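Local coordinates for protein E3 ubiquitin ligase RavN (Legionella pneumophila, PDB 5MIY) that acts as an E3 ubiquitin ligase effector of Legionella pneumophila, probably promoting the transfer of ubiquitin to proteins of the infected host cell, at residues D11-E16 and S50-H55; Y27-G32 and S37-S42; Q85-S88 and E94-A97; D90-I93 and D99-K102. One frame throughout, in Å; residues are numbered along the deposited sequence.

How the interactions relate
Along the chain, interaction 2 is nested inside the loop closed by interaction 1; interactions 3 and 4 follow it. Interaction 2 pairs strands 25-32 and 35-41 of the four-stranded antiparallel sheet. The other contacts are grouped about this hairpin. Interaction 1 has its centre about 10 Å away and touches it through Asp51 with Tyr27 and Asp11 with Ser42. Interactions 3 and 4 share helix 89-96, with centres about 7 Å apart. They reach the hairpin through Phe96 on Ile38 and Val92 on Leu28. Interactions 1 and 4 do not touch, their centres being about 23 Å apart. The hairpin thus links the loop contact to the helix within one small domain.

Interaction 1: residues D11-E16 and S50-H55; sequences DPIMQE and SDPTTH
Pro12 and Pro52 carry the apolar part of this contact. Their rings meet at an oblique angle, with Pro12 CB 3.7 Å from Pro52 CB. Pro12 CG also lies close to Pro52 CB and CG. With OG1 of Thr53 at chi1 61°, its CG2 lies beside the backbone N, anti to the carbonyl carbon, and this branch reaches Pro12 CB at 4.2 Å. Ile13 adds a looser touch, its CD1 lying 4.4 Å from Pro52 CG.

No hydrogen bond crosses between 11-16 and 50-55. Each loop is braced by its own aspartate. Segment 11-16 spans the turn of the hairpin formed by strands 8-11 and 16-19, and it contains a G1 beta bulge in which Gln15 and Glu16 face Asp11. Asp11 OD1 accepts from Ile13 N at 3.2 Å, an Asx turn, and OD2 accepts from Met14 N; both donors come from above the carboxylate plane. OD2 also bonds Ser42 OG, just past strand 35-41. Gln15 NE2 closes the turn with a nearly straight bond to Pro12 O at 2.9 Å.

In the loop before strand 58-61, Asp51 OD2 is held by two donors of Thr54. OG1 meets its anti lone pair at 2.8 Å, while the backbone N lies out of the carboxylate plane and completes an Asx motif. Asp51 OD1 bonds Tyr27 OH, and Thr53 OG1 bonds Lys39 NZ, which ties this loop to the neighbouring sheet.

Interaction 2: residues Y27-G32 and S37-S42; sequences YLVKIG and SIKAIS
Tyr27 and Lys39 face each other as an antiparallel hydrogen-bonded pair. Tyr27 N donates to Lys39 O at 3.1 Å, and Lys39 N donates to Tyr27 O at 2.8 Å. Val29 and Ser37 form the next hydrogen-bonded pair. Between these two pairs, Leu28 and Ile38 are a non-hydrogen-bonded pair, where Leu28 CA lies 3.4 Å from Ser37 O in a CA-H...O contact.

On the sheet face that carries Tyr27, Val29 and Lys39, Lys39 CB sits over the phenol ring, 4.1 Å from its centroid, in a CH-pi contact. Ile41 CD1 comes to the ring edge, 3.8 Å from Tyr27 CE2. A bend at chi2 (-62°) takes the Lys39 chain past Val29, with CE 3.9 Å from Val29 CG2. On the other face, Leu28 CD1 meets Ile38 CD1.

Further out, helix 89-96 packs on the face of Leu28 and Ile38 through Val92 on Leu28 and Phe96 on Ile38. This is the beta hairpin of strands 25-32 and 35-41. Four backbone bonds fix its register here. Tyr27 and Lys39 pack together through carbon, while their polar ends are satisfied by the loop of Asp51 and Thr53.

Interaction 3: residues Q85-S88 and E94-A97; sequences QPIS and ELFA
Ile87 reaches helix 89-96 with a single methyl group, CD1, which touches both Leu95 and Phe96. Leu95 CD1 lies 4.0 Å from it and Phe96 CE2 4.1 Å. The contact is purely apolar, with no hydrogen bond between 85-88 and 94-97.

The torsions of Ile87 explain the reach. CG1 stands between the backbone N and the carbonyl carbon (chi1 67°), and the chain is extended beyond it (chi2 177°), which carries CD1 out to the helix. Ile87 and Leu95 run at a slant to each other. Ile87 meets Phe96 at about a right angle, and its methyl lies at the edge of the ring, near its plane. One face of that ring is taken by Leu95 CB, 3.7 Å above the plane and offset toward the rim. Ile62 and Leu76 also pack against Phe96.

Segment 85-88 leads into the helix, with Ser88 as its N-cap. The contact therefore joins the chain just before the helix to the helix's last turn, which ends where Ala97 takes a positive phi. The backbone of Ile87 is bonded to that of Phe36, so the residue links strand 35-41 to the helix. With only carbon atoms meeting, the contact depends on shape and burial, and directional bonding contributes nothing across it.

Interaction 4: residues D90-I93 and D99-K102; sequences DQVI and DPDK
This is a small, partly buried packing contact between helix 89-96 and the loop that follows it, where the chain turns back alongside the helix before strand 106-107. Val92 and Ile93 meet Asp99 and Pro100, and no hydrogen bond joins the two segments.

Val92 CG1 touches Pro100 CD at 3.9 Å, the two side chains slanting across each other. CG1 is anti to the backbone N (chi1 170°), which turns this branch to the proline. Phe36 of strand 35-41 packs on both Val92 and Pro100, and Ile87 also touches Val92.

Ile93 lies alongside Asp99, both side chains pointing the same way. Its CG1 rests 3.9 Å from Asp99 CA, along the backbone. Its CD1 lies against the carboxylate, 4.0 Å from Asp99 OD2. That oxygen is held by Lys102 NZ in a salt bridge of 2.7 Å, met on the syn side but 34° out of the carboxylate plane. Asp99 OD1 takes only a weak bond from Asp101 N, at the short 3-10 turn of Pro100 and Asp101. Lys102 N bonds Asp99 O at 3.2 Å.

Asp101 has salt bridges to Lys30 and Lys89, which tie the loop to the sheet and to the start of the helix. The helix offers only carbon, even to the carboxylate. Apolar packing seats the loop, and its polar bonds are made within it and to the lysines.

Interaction 1: residues D11-E16 and S50-H55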
loop_
_atom_site.group_PDB
_atom_site.type_symbol
_atom_site.label_atom_id
_atom_site.label_comp_id
_atom_site.label_asym_id
_atom_site.label_seq_id
_atom_site.Cartn_x
_atom_site.Cartn_y
_atom_site.Cartn_z
ATOM N N ASP A 11 0.797 5.942 8.397
ATOM C CA ASP A 11 -0.110 6.212 7.292
ATOM C C ASP A 11 0.381 7.417 6.505
ATOM O O ASP A 11 0.439 8.522 7.064
ATOM C CB ASP A 11 -1.526 6.463 7.811
ATOM C CG ASP A 11 -2.496 6.864 6.705
ATOM O OD1 ASP A 11 -2.353 6.376 5.566
ATOM O OD2 ASP A 11 -3.406 7.676 6.977
ATOM N N PRO A 12 0.736 7.267 5.226
ATOM C CA PRO A 12 1.186 8.446 4.467
ATOM C C PRO A 12 0.088 9.467 4.263
ATOM O O PRO A 12 0.390 10.658 4.095
ATOM C CB PRO A 12 1.651 7.854 3.131
ATOM C CG PRO A 12 0.838 6.596 2.985
ATOM C CD PRO A 12 0.660 6.059 4.384
ATOM N N ILE A 13 -1.176 9.037 4.263
ATOM C CA ILE A 13 -2.282 9.963 4.022
ATOM C C ILE A 13 -2.331 11.020 5.117
ATOM O O ILE A 13 -2.323 12.226 4.841
ATOM C CB ILE A 13 -3.613 9.195 3.911
ATOM C CG1 ILE A 13 -3.504 8.052 2.884
ATOM C CG2 ILE A 13 -4.745 10.132 3.541
ATOM C CD1 ILE A 13 -3.374 8.517 1.425
ATOM N N MET A 14 -2.358 10.588 6.381
ATOM C CA MET A 14 -2.427 11.518 7.502
ATOM C C MET A 14 -1.079 11.759 8.172
ATOM O O MET A 14 -0.993 12.617 9.057
ATOM C CB MET A 14 -3.446 11.037 8.529
ATOM C CG MET A 14 -4.809 10.741 7.943
ATOM S SD MET A 14 -5.496 12.181 7.115
ATOM C CE MET A 14 -5.648 13.326 8.493
ATOM N N GLN A 15 -0.023 11.063 7.742
ATOM C CA GLN A 15 1.327 11.254 8.280
ATOM C C GLN A 15 1.361 10.953 9.778
ATOM O O GLN A 15 1.806 11.761 10.596
ATOM C CB GLN A 15 1.847 12.665 7.980
ATOM C CG GLN A 15 2.075 12.909 6.505
ATOM C CD GLN A 15 3.268 12.131 5.975
ATOM O OE1 GLN A 15 4.394 12.303 6.448
ATOM N NE2 GLN A 15 3.028 11.270 4.990
ATOM N N GLU A 16 0.878 9.767 10.134
ATOM C CA GLU A 16 0.686 9.414 11.530
ATOM C C GLU A 16 0.663 7.897 11.665
ATOM O O GLU A 16 0.220 7.182 10.762
ATOM C CB GLU A 16 -0.613 10.012 12.080
ATOM C CG GLU A 16 -1.852 9.223 11.687
ATOM C CD GLU A 16 -3.143 9.915 12.060
ATOM O OE1 GLU A 16 -4.221 9.359 11.749
ATOM O OE2 GLU A 16 -3.083 11.009 12.663
ATOM N N SER A 50 -0.821 7.116 -7.827
ATOM C CA SER A 50 0.371 6.318 -7.571
ATOM C C SER A 50 0.475 6.099 -6.071
ATOM O O SER A 50 -0.208 6.755 -5.279
ATOM C CB SER A 50 1.629 7.006 -8.093
ATOM O OG SER A 50 1.864 8.199 -7.368
ATOM N N ASP A 51 1.342 5.170 -5.695
ATOM C CA ASP A 51 1.602 4.906 -4.288
ATOM C C ASP A 51 2.244 6.133 -3.648
ATOM O O ASP A 51 3.187 6.695 -4.215
ATOM C CB ASP A 51 2.516 3.695 -4.147
ATOM C CG ASP A 51 3.027 3.519 -2.738
ATOM O OD1 ASP A 51 2.192 3.351 -1.824
ATOM O OD2 ASP A 51 4.260 3.556 -2.543
ATOM N N PRO A 52 1.766 6.577 -2.479
ATOM C CA PRO A 52 2.303 7.824 -1.892
ATOM C C PRO A 52 3.818 7.874 -1.677
ATOM O O PRO A 52 4.440 8.887 -2.017
ATOM C CB PRO A 52 1.532 7.919 -0.567
ATOM C CG PRO A 52 0.205 7.314 -0.887
ATOM C CD PRO A 52 0.518 6.150 -1.822
ATOM N N THR A 53 4.437 6.827 -1.119
ATOM C CA THR A 53 5.847 6.934 -0.745
ATOM C C THR A 53 6.816 6.576 -1.869
ATOM O O THR A 53 7.967 7.027 -1.839
ATOM C CB THR A 53 6.156 6.055 0.476
ATOM O OG1 THR A 53 5.894 4.678 0.172
ATOM C CG2 THR A 53 5.316 6.485 1.677
ATOM N N THR A 54 6.408 5.774 -2.854
ATOM C CA THR A 54 7.308 5.398 -3.940
ATOM C C THR A 54 6.876 5.930 -5.296
ATOM O O THR A 54 7.673 5.875 -6.242
ATOM C CB THR A 54 7.439 3.868 -4.047
ATOM O OG1 THR A 54 6.213 3.308 -4.541
ATOM C CG2 THR A 54 7.800 3.239 -2.698
ATOM N N HIS A 55 5.643 6.423 -5.419
ATOM C CA HIS A 55 5.039 6.831 -6.684
ATOM C C HIS A 55 4.972 5.685 -7.689
ATOM O O HIS A 55 4.868 5.918 -8.898
ATOM C CB HIS A 55 5.760 8.050 -7.274
ATOM C CG HIS A 55 5.540 9.304 -6.484
ATOM N ND1 HIS A 55 6.270 10.456 -6.687
ATOM C CD2 HIS A 55 4.669 9.583 -5.485
ATOM C CE1 HIS A 55 5.855 11.391 -5.850
ATOM N NE2 HIS A 55 4.885 10.885 -5.108
#

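Interaction 2: residues Y27-G32 and S37-S42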
loop_
_atom_site.group_PDB
_atom_site.type_symbol
_atom_site.label_atom_id
_atom_site.label_comp_id
_atom_site.label_asym_id
_atom_site.label_seq_id
_atom_site.Cartn_x
_atom_site.Cartn_y
_atom_site.Cartn_z
ATOM N N TYR A 27 -1.131 -3.405 0.084
ATOM C CA TYR A 27 -0.690 -3.852 -1.230
ATOM C C TYR A 27 0.832 -3.883 -1.260
ATOM O O TYR A 27 1.501 -3.306 -0.397
ATOM C CB TYR A 27 -1.235 -2.958 -2.357
ATOM C CG TYR A 27 -0.974 -1.459 -2.202
ATOM C CD1 TYR A 27 0.210 -0.879 -2.656
ATOM C CD2 TYR A 27 -1.924 -0.625 -1.614
ATOM C CE1 TYR A 27 0.447 0.493 -2.521
ATOM C CE2 TYR A 27 -1.701 0.748 -1.482
ATOM C CZ TYR A 27 -0.516 1.302 -1.923
ATOM O OH TYR A 27 -0.309 2.664 -1.773
ATOM N N LEU A 28 1.361 -4.566 -2.275
ATOM C CA LEU A 28 2.788 -4.659 -2.537
ATOM C C LEU A 28 3.161 -3.796 -3.738
ATOM O O LEU A 28 2.424 -3.743 -4.728
ATOM C CB LEU A 28 3.184 -6.115 -2.813
ATOM C CG LEU A 28 4.625 -6.531 -2.560
ATOM C CD1 LEU A 28 4.838 -6.722 -1.064
ATOM C CD2 LEU A 28 4.940 -7.824 -3.329
ATOM N N VAL A 29 4.304 -3.116 -3.650
ATOM C CA VAL A 29 4.889 -2.468 -4.816
ATOM C C VAL A 29 6.309 -2.994 -4.996
ATOM O O VAL A 29 6.940 -3.494 -4.061
ATOM C CB VAL A 29 4.883 -0.923 -4.724
ATOM C CG1 VAL A 29 3.453 -0.396 -4.538
ATOM C CG2 VAL A 29 5.803 -0.435 -3.614
ATOM N N LYS A 30 6.796 -2.894 -6.231
ATOM C CA LYS A 30 8.144 -3.312 -6.598
ATOM C C LYS A 30 9.047 -2.085 -6.618
ATOM O O LYS A 30 8.729 -1.097 -7.282
ATOM C CB LYS A 30 8.134 -3.991 -7.972
ATOM C CG LYS A 30 9.450 -4.647 -8.408
ATOM C CD LYS A 30 9.223 -5.537 -9.636
ATOM C CE LYS A 30 10.468 -6.325 -10.030
ATOM N NZ LYS A 30 10.159 -7.355 -11.062
ATOM N N ILE A 31 10.155 -2.137 -5.882
ATOM C CA ILE A 31 11.088 -1.016 -5.824
ATOM C C ILE A 31 12.445 -1.352 -6.417
ATOM O O ILE A 31 13.338 -0.498 -6.416
ATOM C CB ILE A 31 11.255 -0.485 -4.385
ATOM C CG1 ILE A 31 12.013 -1.495 -3.526
ATOM C CG2 ILE A 31 9.896 -0.147 -3.769
ATOM C CD1 ILE A 31 12.501 -0.914 -2.221
ATOM N N GLY A 32 12.623 -2.561 -6.930
ATOM C CA GLY A 32 13.873 -2.962 -7.549
ATOM C C GLY A 32 13.757 -4.405 -7.980
ATOM O O GLY A 32 12.714 -5.046 -7.813
ATOM N N SER A 37 8.072 -4.000 -1.553
ATOM C CA SER A 37 7.759 -3.302 -0.315
ATOM C C SER A 37 6.273 -3.422 -0.010
ATOM O O SER A 37 5.428 -3.274 -0.900
ATOM C CB SER A 37 8.166 -1.827 -0.392
ATOM O OG SER A 37 7.847 -1.151 0.810
ATOM N N ILE A 38 5.961 -3.682 1.253
ATOM C CA ILE A 38 4.580 -3.743 1.716
ATOM C C ILE A 38 4.126 -2.341 2.124
ATOM O O ILE A 38 4.795 -1.660 2.910
ATOM C CB ILE A 38 4.438 -4.748 2.872
ATOM C CG1 ILE A 38 2.964 -5.049 3.134
ATOM C CG2 ILE A 38 5.171 -4.277 4.119
ATOM C CD1 ILE A 38 2.352 -5.937 2.055
ATOM N N LYS A 39 3.003 -1.894 1.566
ATOM C CA LYS A 39 2.474 -0.565 1.840
ATOM C C LYS A 39 1.092 -0.669 2.470
ATOM O O LYS A 39 0.319 -1.580 2.166
ATOM C CB LYS A 39 2.388 0.282 0.560
ATOM C CG LYS A 39 3.709 0.418 -0.179
ATOM C CD LYS A 39 4.761 1.113 0.684
ATOM C CE LYS A 39 6.022 1.385 -0.120
ATOM N NZ LYS A 39 7.048 2.149 0.645
ATOM N N ALA A 40 0.785 0.278 3.349
ATOM C CA ALA A 40 -0.527 0.359 3.973
ATOM C C ALA A 40 -0.980 1.812 3.975
ATOM O O ALA A 40 -0.208 2.700 4.354
ATOM C CB ALA A 40 -0.494 -0.192 5.398
ATOM N N ILE A 41 -2.217 2.057 3.543
ATOM C CA ILE A 41 -2.780 3.410 3.515
ATOM C C ILE A 41 -4.196 3.373 4.075
ATOM O O ILE A 41 -4.876 2.340 4.034
ATOM C CB ILE A 41 -2.760 4.025 2.092
ATOM C CG1 ILE A 41 -3.689 3.271 1.131
ATOM C CG2 ILE A 41 -1.335 4.058 1.546
ATOM C CD1 ILE A 41 -3.632 3.797 -0.319
ATOM N N SER A 42 -4.630 4.502 4.647
ATOM C CA SER A 42 -5.957 4.532 5.248
ATOM C C SER A 42 -7.049 4.711 4.203
ATOM O O SER A 42 -8.186 4.285 4.425
ATOM C CB SER A 42 -6.049 5.637 6.317
ATOM O OG SER A 42 -5.699 6.925 5.814
#

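Interaction 3: residues Q85-S88 and E94-A97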
loop_
_atom_site.group_PDB
_atom_site.type_symbol
_atom_site.label_atom_id
_atom_site.label_comp_id
_atom_site.label_asym_id
_atom_site.label_seq_id
_atom_site.Cartn_x
_atom_site.Cartn_y
_atom_site.Cartn_z
ATOM N N GLN A 85 11.524 -1.724 5.149
ATOM C CA GLN A 85 12.581 -2.429 4.443
ATOM C C GLN A 85 11.995 -3.373 3.398
ATOM O O GLN A 85 10.911 -3.930 3.593
ATOM C CB GLN A 85 13.441 -3.218 5.427
ATOM C CG GLN A 85 14.203 -2.344 6.415
ATOM C CD GLN A 85 14.982 -1.232 5.731
ATOM O OE1 GLN A 85 14.858 -0.060 6.090
ATOM N NE2 GLN A 85 15.792 -1.597 4.742
ATOM N N PRO A 86 12.693 -3.569 2.284
ATOM C CA PRO A 86 12.162 -4.422 1.216
ATOM C C PRO A 86 12.270 -5.901 1.556
ATOM O O PRO A 86 13.025 -6.316 2.436
ATOM C CB PRO A 86 13.044 -4.071 0.012
ATOM C CG PRO A 86 14.335 -3.628 0.618
ATOM C CD PRO A 86 13.987 -2.960 1.922
ATOM N N ILE A 87 11.488 -6.700 0.832
ATOM C CA ILE A 87 11.535 -8.151 0.954
ATOM C C ILE A 87 11.671 -8.771 -0.430
ATOM O O ILE A 87 11.217 -8.215 -1.436
ATOM C CB ILE A 87 10.300 -8.721 1.692
ATOM C CG1 ILE A 87 9.029 -8.531 0.866
ATOM C CG2 ILE A 87 10.145 -8.075 3.063
ATOM C CD1 ILE A 87 7.805 -9.133 1.521
ATOM N N SER A 88 12.308 -9.939 -0.469
ATOM C CA SER A 88 12.579 -10.642 -1.711
ATOM C C SER A 88 11.311 -11.287 -2.262
ATOM O O SER A 88 10.314 -11.461 -1.557
ATOM C CB SER A 88 13.630 -11.726 -1.485
ATOM O OG SER A 88 13.035 -12.849 -0.849
ATOM N N GLU A 94 6.476 -16.647 0.426
ATOM C CA GLU A 94 6.330 -17.361 1.694
ATOM C C GLU A 94 5.322 -16.670 2.604
ATOM O O GLU A 94 4.524 -17.333 3.277
ATOM C CB GLU A 94 7.685 -17.476 2.393
ATOM C CG GLU A 94 8.674 -18.387 1.682
ATOM C CD GLU A 94 10.121 -18.035 1.987
ATOM O OE1 GLU A 94 11.008 -18.431 1.198
ATOM O OE2 GLU A 94 10.372 -17.363 3.013
ATOM N N LEU A 95 5.340 -15.337 2.629
ATOM C CA LEU A 95 4.487 -14.596 3.548
ATOM C C LEU A 95 3.071 -14.423 3.004
ATOM O O LEU A 95 2.102 -14.541 3.761
ATOM C CB LEU A 95 5.117 -13.237 3.855
ATOM C CG LEU A 95 6.482 -13.254 4.552
ATOM C CD1 LEU A 95 7.209 -11.925 4.388
ATOM C CD2 LEU A 95 6.333 -13.610 6.028
ATOM N N PHE A 96 2.923 -14.159 1.701
ATOM C CA PHE A 96 1.631 -13.766 1.152
ATOM C C PHE A 96 1.098 -14.676 0.048
ATOM O O PHE A 96 -0.019 -14.444 -0.429
ATOM C CB PHE A 96 1.707 -12.312 0.645
ATOM C CG PHE A 96 2.218 -11.345 1.683
ATOM C CD1 PHE A 96 1.436 -11.012 2.786
ATOM C CD2 PHE A 96 3.486 -10.794 1.577
ATOM C CE1 PHE A 96 1.905 -10.136 3.757
ATOM C CE2 PHE A 96 3.962 -9.911 2.541
ATOM C CZ PHE A 96 3.169 -9.585 3.635
ATOM N N ALA A 97 1.845 -15.706 -0.362
ATOM C CA ALA A 97 1.375 -16.689 -1.348
ATOM C C ALA A 97 1.082 -16.053 -2.705
ATOM O O ALA A 97 0.127 -16.425 -3.392
ATOM C CB ALA A 97 0.147 -17.449 -0.839
#

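Interaction 4: residues D90-I93 and D99-K102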
loop_
_atom_site.group_PDB
_atom_site.type_symbol
_atom_site.label_atom_id
_atom_site.label_comp_id
_atom_site.label_asym_id
_atom_site.label_seq_id
_atom_site.Cartn_x
_atom_site.Cartn_y
_atom_site.Cartn_z
ATOM N N ASP A 90 11.000 -14.387 -2.989
ATOM C CA ASP A 90 10.793 -15.608 -2.220
ATOM C C ASP A 90 10.055 -15.309 -0.924
ATOM O O ASP A 90 9.080 -15.988 -0.577
ATOM C CB ASP A 90 12.136 -16.285 -1.930
ATOM C CG ASP A 90 12.646 -17.102 -3.104
ATOM O OD1 ASP A 90 11.812 -17.635 -3.869
ATOM O OD2 ASP A 90 13.883 -17.210 -3.260
ATOM N N GLN A 91 10.504 -14.279 -0.201
ATOM C CA GLN A 91 9.808 -13.867 1.014
ATOM C C GLN A 91 8.368 -13.464 0.719
ATOM O O GLN A 91 7.461 -13.772 1.503
ATOM C CB GLN A 91 10.568 -12.726 1.692
ATOM C CG GLN A 91 11.874 -13.171 2.342
ATOM C CD GLN A 91 12.773 -12.006 2.709
ATOM O OE1 GLN A 91 12.711 -10.941 2.094
ATOM N NE2 GLN A 91 13.621 -12.205 3.715
ATOM N N VAL A 92 8.133 -12.780 -0.409
ATOM C CA VAL A 92 6.763 -12.437 -0.786
ATOM C C VAL A 92 5.929 -13.700 -0.947
ATOM O O VAL A 92 4.787 -13.778 -0.476
ATOM C CB VAL A 92 6.740 -11.589 -2.074
ATOM C CG1 VAL A 92 5.318 -11.448 -2.576
ATOM C CG2 VAL A 92 7.363 -10.225 -1.843
ATOM N N ILE A 93 6.485 -14.716 -1.606
ATOM C CA ILE A 93 5.741 -15.954 -1.802
ATOM C C ILE A 93 5.479 -16.639 -0.465
ATOM O O ILE A 93 4.375 -17.139 -0.217
ATOM C CB ILE A 93 6.491 -16.879 -2.777
ATOM C CG1 ILE A 93 6.677 -16.185 -4.131
ATOM C CG2 ILE A 93 5.744 -18.192 -2.954
ATOM C CD1 ILE A 93 7.722 -16.844 -5.009
ATOM N N ASP A 99 3.344 -14.919 -6.247
ATOM C CA ASP A 99 4.539 -14.656 -7.031
ATOM C C ASP A 99 4.275 -13.400 -7.847
ATOM O O ASP A 99 3.498 -13.461 -8.813
ATOM C CB ASP A 99 4.888 -15.826 -7.942
ATOM C CG ASP A 99 6.287 -15.702 -8.546
ATOM O OD1 ASP A 99 6.802 -14.566 -8.665
ATOM O OD2 ASP A 99 6.883 -16.741 -8.901
ATOM N N PRO A 100 4.870 -12.257 -7.504
ATOM C CA PRO A 100 4.557 -11.024 -8.242
ATOM C C PRO A 100 5.100 -11.021 -9.660
ATOM O O PRO A 100 4.464 -10.446 -10.552
ATOM C CB PRO A 100 5.203 -9.931 -7.382
ATOM C CG PRO A 100 6.306 -10.632 -6.658
ATOM C CD PRO A 100 5.837 -12.031 -6.417
ATOM N N ASP A 101 6.250 -11.654 -9.900
ATOM C CA ASP A 101 6.794 -11.707 -11.252
ATOM C C ASP A 101 6.047 -12.691 -12.145
ATOM O O ASP A 101 6.346 -12.754 -13.341
ATOM C CB ASP A 101 8.285 -12.054 -11.209
ATOM C CG ASP A 101 9.136 -10.908 -10.673
ATOM O OD1 ASP A 101 8.657 -9.749 -10.686
ATOM O OD2 ASP A 101 10.278 -11.162 -10.232
ATOM N N LYS A 102 5.087 -13.443 -11.600
ATOM C CA LYS A 102 4.197 -14.284 -12.389
ATOM C C LYS A 102 2.723 -13.936 -12.183
ATOM O O LYS A 102 1.850 -14.713 -12.585
ATOM C CB LYS A 102 4.439 -15.764 -12.064
ATOM C CG LYS A 102 5.917 -16.147 -12.006
ATOM C CD LYS A 102 6.240 -17.356 -12.881
ATOM C CE LYS A 102 7.653 -17.861 -12.603
ATOM N NZ LYS A 102 7.942 -17.866 -11.132
#